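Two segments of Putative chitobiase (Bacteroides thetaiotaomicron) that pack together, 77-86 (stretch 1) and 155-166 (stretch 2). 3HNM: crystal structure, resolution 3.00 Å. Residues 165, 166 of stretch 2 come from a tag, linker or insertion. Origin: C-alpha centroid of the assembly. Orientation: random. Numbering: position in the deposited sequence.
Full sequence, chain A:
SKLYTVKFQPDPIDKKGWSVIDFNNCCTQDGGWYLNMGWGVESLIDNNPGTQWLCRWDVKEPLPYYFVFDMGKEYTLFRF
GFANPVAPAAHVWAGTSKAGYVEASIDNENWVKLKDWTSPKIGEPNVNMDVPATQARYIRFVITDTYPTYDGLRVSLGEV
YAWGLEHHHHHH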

# COMPACT_ATOMS: atom_id res chain seq x y z
N LEU A 77 8.40 12.94 2.36
CA LEU A 77 8.62 11.53 2.73
C LEU A 77 10.06 11.11 3.01
O LEU A 77 10.95 11.34 2.19
N PHE A 78 10.27 10.48 4.16
CA PHE A 78 11.60 9.99 4.52
C PHE A 78 11.61 8.50 4.27
O PHE A 78 12.58 7.95 3.75
N ARG A 79 10.53 7.84 4.67
CA ARG A 79 10.39 6.40 4.48
C ARG A 79 9.00 6.05 4.00
O ARG A 79 8.11 6.90 3.96
N PHE A 80 8.83 4.78 3.63
CA PHE A 80 7.56 4.23 3.15
C PHE A 80 7.62 2.72 3.32
O PHE A 80 8.68 2.11 3.21
N GLY A 81 6.48 2.11 3.60
CA GLY A 81 6.46 0.67 3.77
C GLY A 81 5.05 0.16 3.86
O GLY A 81 4.10 0.93 3.80
N PHE A 82 4.90 -1.15 4.01
CA PHE A 82 3.57 -1.74 4.12
C PHE A 82 3.63 -2.92 5.08
O PHE A 82 4.70 -3.26 5.58
N ALA A 83 2.49 -3.54 5.33
CA ALA A 83 2.45 -4.69 6.22
C ALA A 83 1.42 -5.74 5.77
O ALA A 83 0.21 -5.50 5.77
N ASN A 84 1.91 -6.92 5.38
CA ASN A 84 1.03 -7.98 4.96
C ASN A 84 -0.12 -8.17 5.95
O ASN A 84 -0.05 -7.71 7.10
N PRO A 85 -1.21 -8.83 5.52
CA PRO A 85 -2.36 -9.06 6.38
C PRO A 85 -2.00 -9.84 7.62
O PRO A 85 -1.06 -10.64 7.61
N VAL A 86 -2.76 -9.60 8.68
CA VAL A 86 -2.56 -10.27 9.95
C VAL A 86 -3.90 -10.53 10.63
O VAL A 86 -4.77 -9.64 10.66
N VAL A 155 -3.56 -12.39 -3.93
CA VAL A 155 -2.81 -11.41 -3.16
C VAL A 155 -3.70 -10.49 -2.33
O VAL A 155 -4.73 -10.00 -2.80
N SER A 156 -3.32 -10.34 -1.06
CA SER A 156 -4.03 -9.47 -0.14
C SER A 156 -3.00 -8.64 0.61
O SER A 156 -1.90 -9.10 0.88
N LEU A 157 -3.37 -7.39 0.90
CA LEU A 157 -2.48 -6.45 1.59
C LEU A 157 -3.04 -5.98 2.92
O LEU A 157 -4.23 -5.67 3.03
N GLY A 158 -2.18 -5.91 3.93
CA GLY A 158 -2.62 -5.46 5.24
C GLY A 158 -2.74 -3.95 5.33
O GLY A 158 -3.83 -3.42 5.56
N GLU A 159 -1.63 -3.25 5.14
CA GLU A 159 -1.63 -1.79 5.22
C GLU A 159 -0.33 -1.12 4.75
O GLU A 159 0.73 -1.74 4.70
N VAL A 160 -0.43 0.18 4.42
CA VAL A 160 0.70 0.98 3.94
C VAL A 160 1.03 2.19 4.84
O VAL A 160 0.17 3.03 5.10
N TYR A 161 2.27 2.28 5.30
CA TYR A 161 2.73 3.38 6.17
C TYR A 161 3.59 4.38 5.40
O TYR A 161 4.22 4.03 4.40
N ALA A 162 3.64 5.62 5.89
CA ALA A 162 4.44 6.66 5.25
C ALA A 162 4.94 7.67 6.28
O ALA A 162 4.14 8.23 7.04
N TRP A 163 6.25 7.89 6.31
CA TRP A 163 6.88 8.84 7.25
C TRP A 163 7.24 10.13 6.52
O TRP A 163 7.37 10.15 5.31
N GLY A 164 7.41 11.22 7.27
CA GLY A 164 7.78 12.47 6.63
C GLY A 164 7.38 13.74 7.37
O GLY A 164 6.53 13.71 8.25
N LEU A 165 8.01 14.85 7.02
CA LEU A 165 7.71 16.13 7.66
C LEU A 165 6.52 16.76 6.95
O LEU A 165 6.37 16.62 5.73
N GLU A 166 5.69 17.47 7.70
CA GLU A 166 4.53 18.14 7.11
C GLU A 166 4.87 19.57 6.74
O GLU A 166 5.31 20.35 7.58

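Packing of segments 77-86 and 155-166 of the putative chitobiase: strands 79-83 and 159-166 run antiparallel, their N-to-C directions 160° apart, and the two segments bury 905 Å² in all. The backbone ladder sets the side chains: L77, F80 and F82 share one sheet face with V160 and A162, while A83, E159 and Y161 occupy the other, and a beta bulge between L77 and F80 shifts the register by one. L77 (chi1 m, chi2 m) has its CD1 4.4 Å from A162 CB, a loose apolar contact. At F78 the chain turns a corner; its N donates to W163 O (3.1 Å), and its side chain (chi1 m) starts sideways but brings its ring back to stretch 2. G164 CA lies over one face of that ring, 3.8 Å from its centroid, in a CH-pi contact, and F78 CZ meets CD1 of the tag residue L165 at 3.4 Å. R79 (m, t, then an off-well chi3 of -144°) runs along W163 (chi1 m, chi2 -96°): R79 CB approaches W163 CE3 to 3.5 Å, and the guanidinium lies over the indole face, R79 CZ 5.3 Å from the centroid of the five-membered ring, at most a weak cation-pi attraction. Beneath these side chains W163 N donates to R79 O (3.2 Å). F80 (chi1 t) reaches back across its face, placing CZ 3.3 Å from V160 CG2 (V160 chi1 p) and CD2 4.5 Å from A162 CB. G81 has no side chain; its N donates to Y161 O (3.1 Å) and its O accepts from Y161 N (2.7 Å). F82 (chi1 p) directs the end of its ring away from stretch 2, yet F82 CD1 still touches L157 CD1 at 4.1 Å (L157 chi1 t, chi2 p). A83 sits beside the Y161 ring (chi1 m), with A83 CB 3.8 Å from Y161 CE2, while E159 (chi1 t, chi2 t) turns its carboxylate away; the backbone pairs through A83 N to E159 O (2.6 Å) and E159 N to A83 O (3.0 Å), although both acceptor oxygens are crowded in the model. N84 (chi1 m) starts away from stretch 2 but its end returns, ND2 lying 4.3 Å from L157 CD1; its OD1 is hydrogen-bonded elsewhere in the structure. P85, C-gamma exo, packs its ring on the start of stretch 2, with P85 CG 3.4 Å from S156 OG (S156 chi1 p). G158 fits this corner because it lacks a CB, which would fall 2.0 Å from A83 O.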

# COMPACT_ATOMS: atom_id res chain seq x y z
CB LEU A 77 8.04 10.59 1.66
CG LEU A 77 6.58 10.67 1.24
CD1 LEU A 77 5.67 10.82 2.46
CD2 LEU A 77 6.41 11.85 0.32
CB PHE A 78 11.91 10.23 6.01
CG PHE A 78 11.70 11.63 6.47
CD1 PHE A 78 12.15 12.70 5.70
CD2 PHE A 78 11.05 11.88 7.67
CE1 PHE A 78 11.95 14.02 6.12
CE2 PHE A 78 10.84 13.18 8.11
CZ PHE A 78 11.29 14.26 7.34
CB ARG A 79 10.68 5.63 5.77
CG ARG A 79 12.11 5.71 6.26
CD ARG A 79 12.41 4.59 7.25
NE ARG A 79 13.31 5.02 8.32
CZ ARG A 79 12.97 5.86 9.29
NH1 ARG A 79 11.74 6.37 9.32
NH2 ARG A 79 13.85 6.20 10.21
CB PHE A 80 7.36 4.59 1.67
CG PHE A 80 6.15 3.94 1.05
CD1 PHE A 80 6.19 2.61 0.64
CD2 PHE A 80 4.96 4.64 0.90
CE1 PHE A 80 5.07 1.99 0.10
CE2 PHE A 80 3.84 4.03 0.36
CZ PHE A 80 3.89 2.71 -0.03
CB PHE A 82 3.07 -2.18 2.73
CG PHE A 82 4.03 -3.08 2.00
CD1 PHE A 82 4.05 -4.46 2.24
CD2 PHE A 82 4.93 -2.56 1.06
CE1 PHE A 82 4.94 -5.29 1.56
CE2 PHE A 82 5.83 -3.38 0.38
CZ PHE A 82 5.83 -4.75 0.63
CB ALA A 83 2.13 -4.24 7.64
CB ASN A 84 1.83 -9.28 4.80
CG ASN A 84 2.52 -9.37 3.46
OD1 ASN A 84 3.70 -9.74 3.36
ND2 ASN A 84 1.79 -9.02 2.40
CB PRO A 85 -3.31 -9.82 5.47
CG PRO A 85 -3.03 -9.22 4.16
CD PRO A 85 -1.52 -9.21 4.13
CB VAL A 86 -1.71 -9.41 10.88
CG1 VAL A 86 -2.48 -8.14 11.24
CG2 VAL A 86 -1.35 -10.20 12.12
CB VAL A 155 -1.81 -10.60 -4.10
CG1 VAL A 155 -2.36 -10.52 -5.50
CG2 VAL A 155 -1.55 -9.21 -3.56
CB SER A 156 -4.90 -10.27 0.84
OG SER A 156 -4.14 -11.17 1.60
CB LEU A 157 -2.26 -5.22 0.71
CG LEU A 157 -1.05 -4.40 1.13
CD1 LEU A 157 0.20 -5.26 0.97
CD2 LEU A 157 -0.95 -3.15 0.29
CB GLU A 159 -1.93 -1.39 6.65
CG GLU A 159 -2.19 0.06 6.80
CD GLU A 159 -3.02 0.33 8.00
OE1 GLU A 159 -2.56 -0.07 9.10
OE2 GLU A 159 -4.12 0.93 7.85
CB VAL A 160 0.40 1.48 2.50
CG1 VAL A 160 -0.99 2.06 2.43
CG2 VAL A 160 1.41 2.54 2.08
CB TYR A 161 3.56 2.80 7.33
CG TYR A 161 2.89 1.66 8.04
CD1 TYR A 161 1.67 1.85 8.70
CD2 TYR A 161 3.45 0.38 8.03
CE1 TYR A 161 1.01 0.81 9.34
CE2 TYR A 161 2.81 -0.68 8.67
CZ TYR A 161 1.58 -0.46 9.33
OH TYR A 161 0.91 -1.49 9.96
CB ALA A 162 3.63 7.37 4.19
CB TRP A 163 8.15 8.24 7.86
CG TRP A 163 7.91 7.10 8.83
CD1 TRP A 163 7.83 7.19 10.19
CD2 TRP A 163 7.70 5.72 8.51
NE1 TRP A 163 7.60 5.95 10.74
CE2 TRP A 163 7.51 5.03 9.73
CE3 TRP A 163 7.65 4.99 7.31
CZ2 TRP A 163 7.27 3.65 9.78
CZ3 TRP A 163 7.42 3.62 7.37
CH2 TRP A 163 7.23 2.97 8.59
CB LEU A 165 8.90 17.08 7.56
CG LEU A 165 9.52 17.66 8.84
CD1 LEU A 165 10.24 16.53 9.61
CD2 LEU A 165 10.51 18.78 8.50
CB GLU A 166 3.36 18.15 8.08
CG GLU A 166 2.15 18.85 7.49
CD GLU A 166 1.03 19.06 8.48
OE1 GLU A 166 -0.02 19.61 8.07
OE2 GLU A 166 1.19 18.67 9.66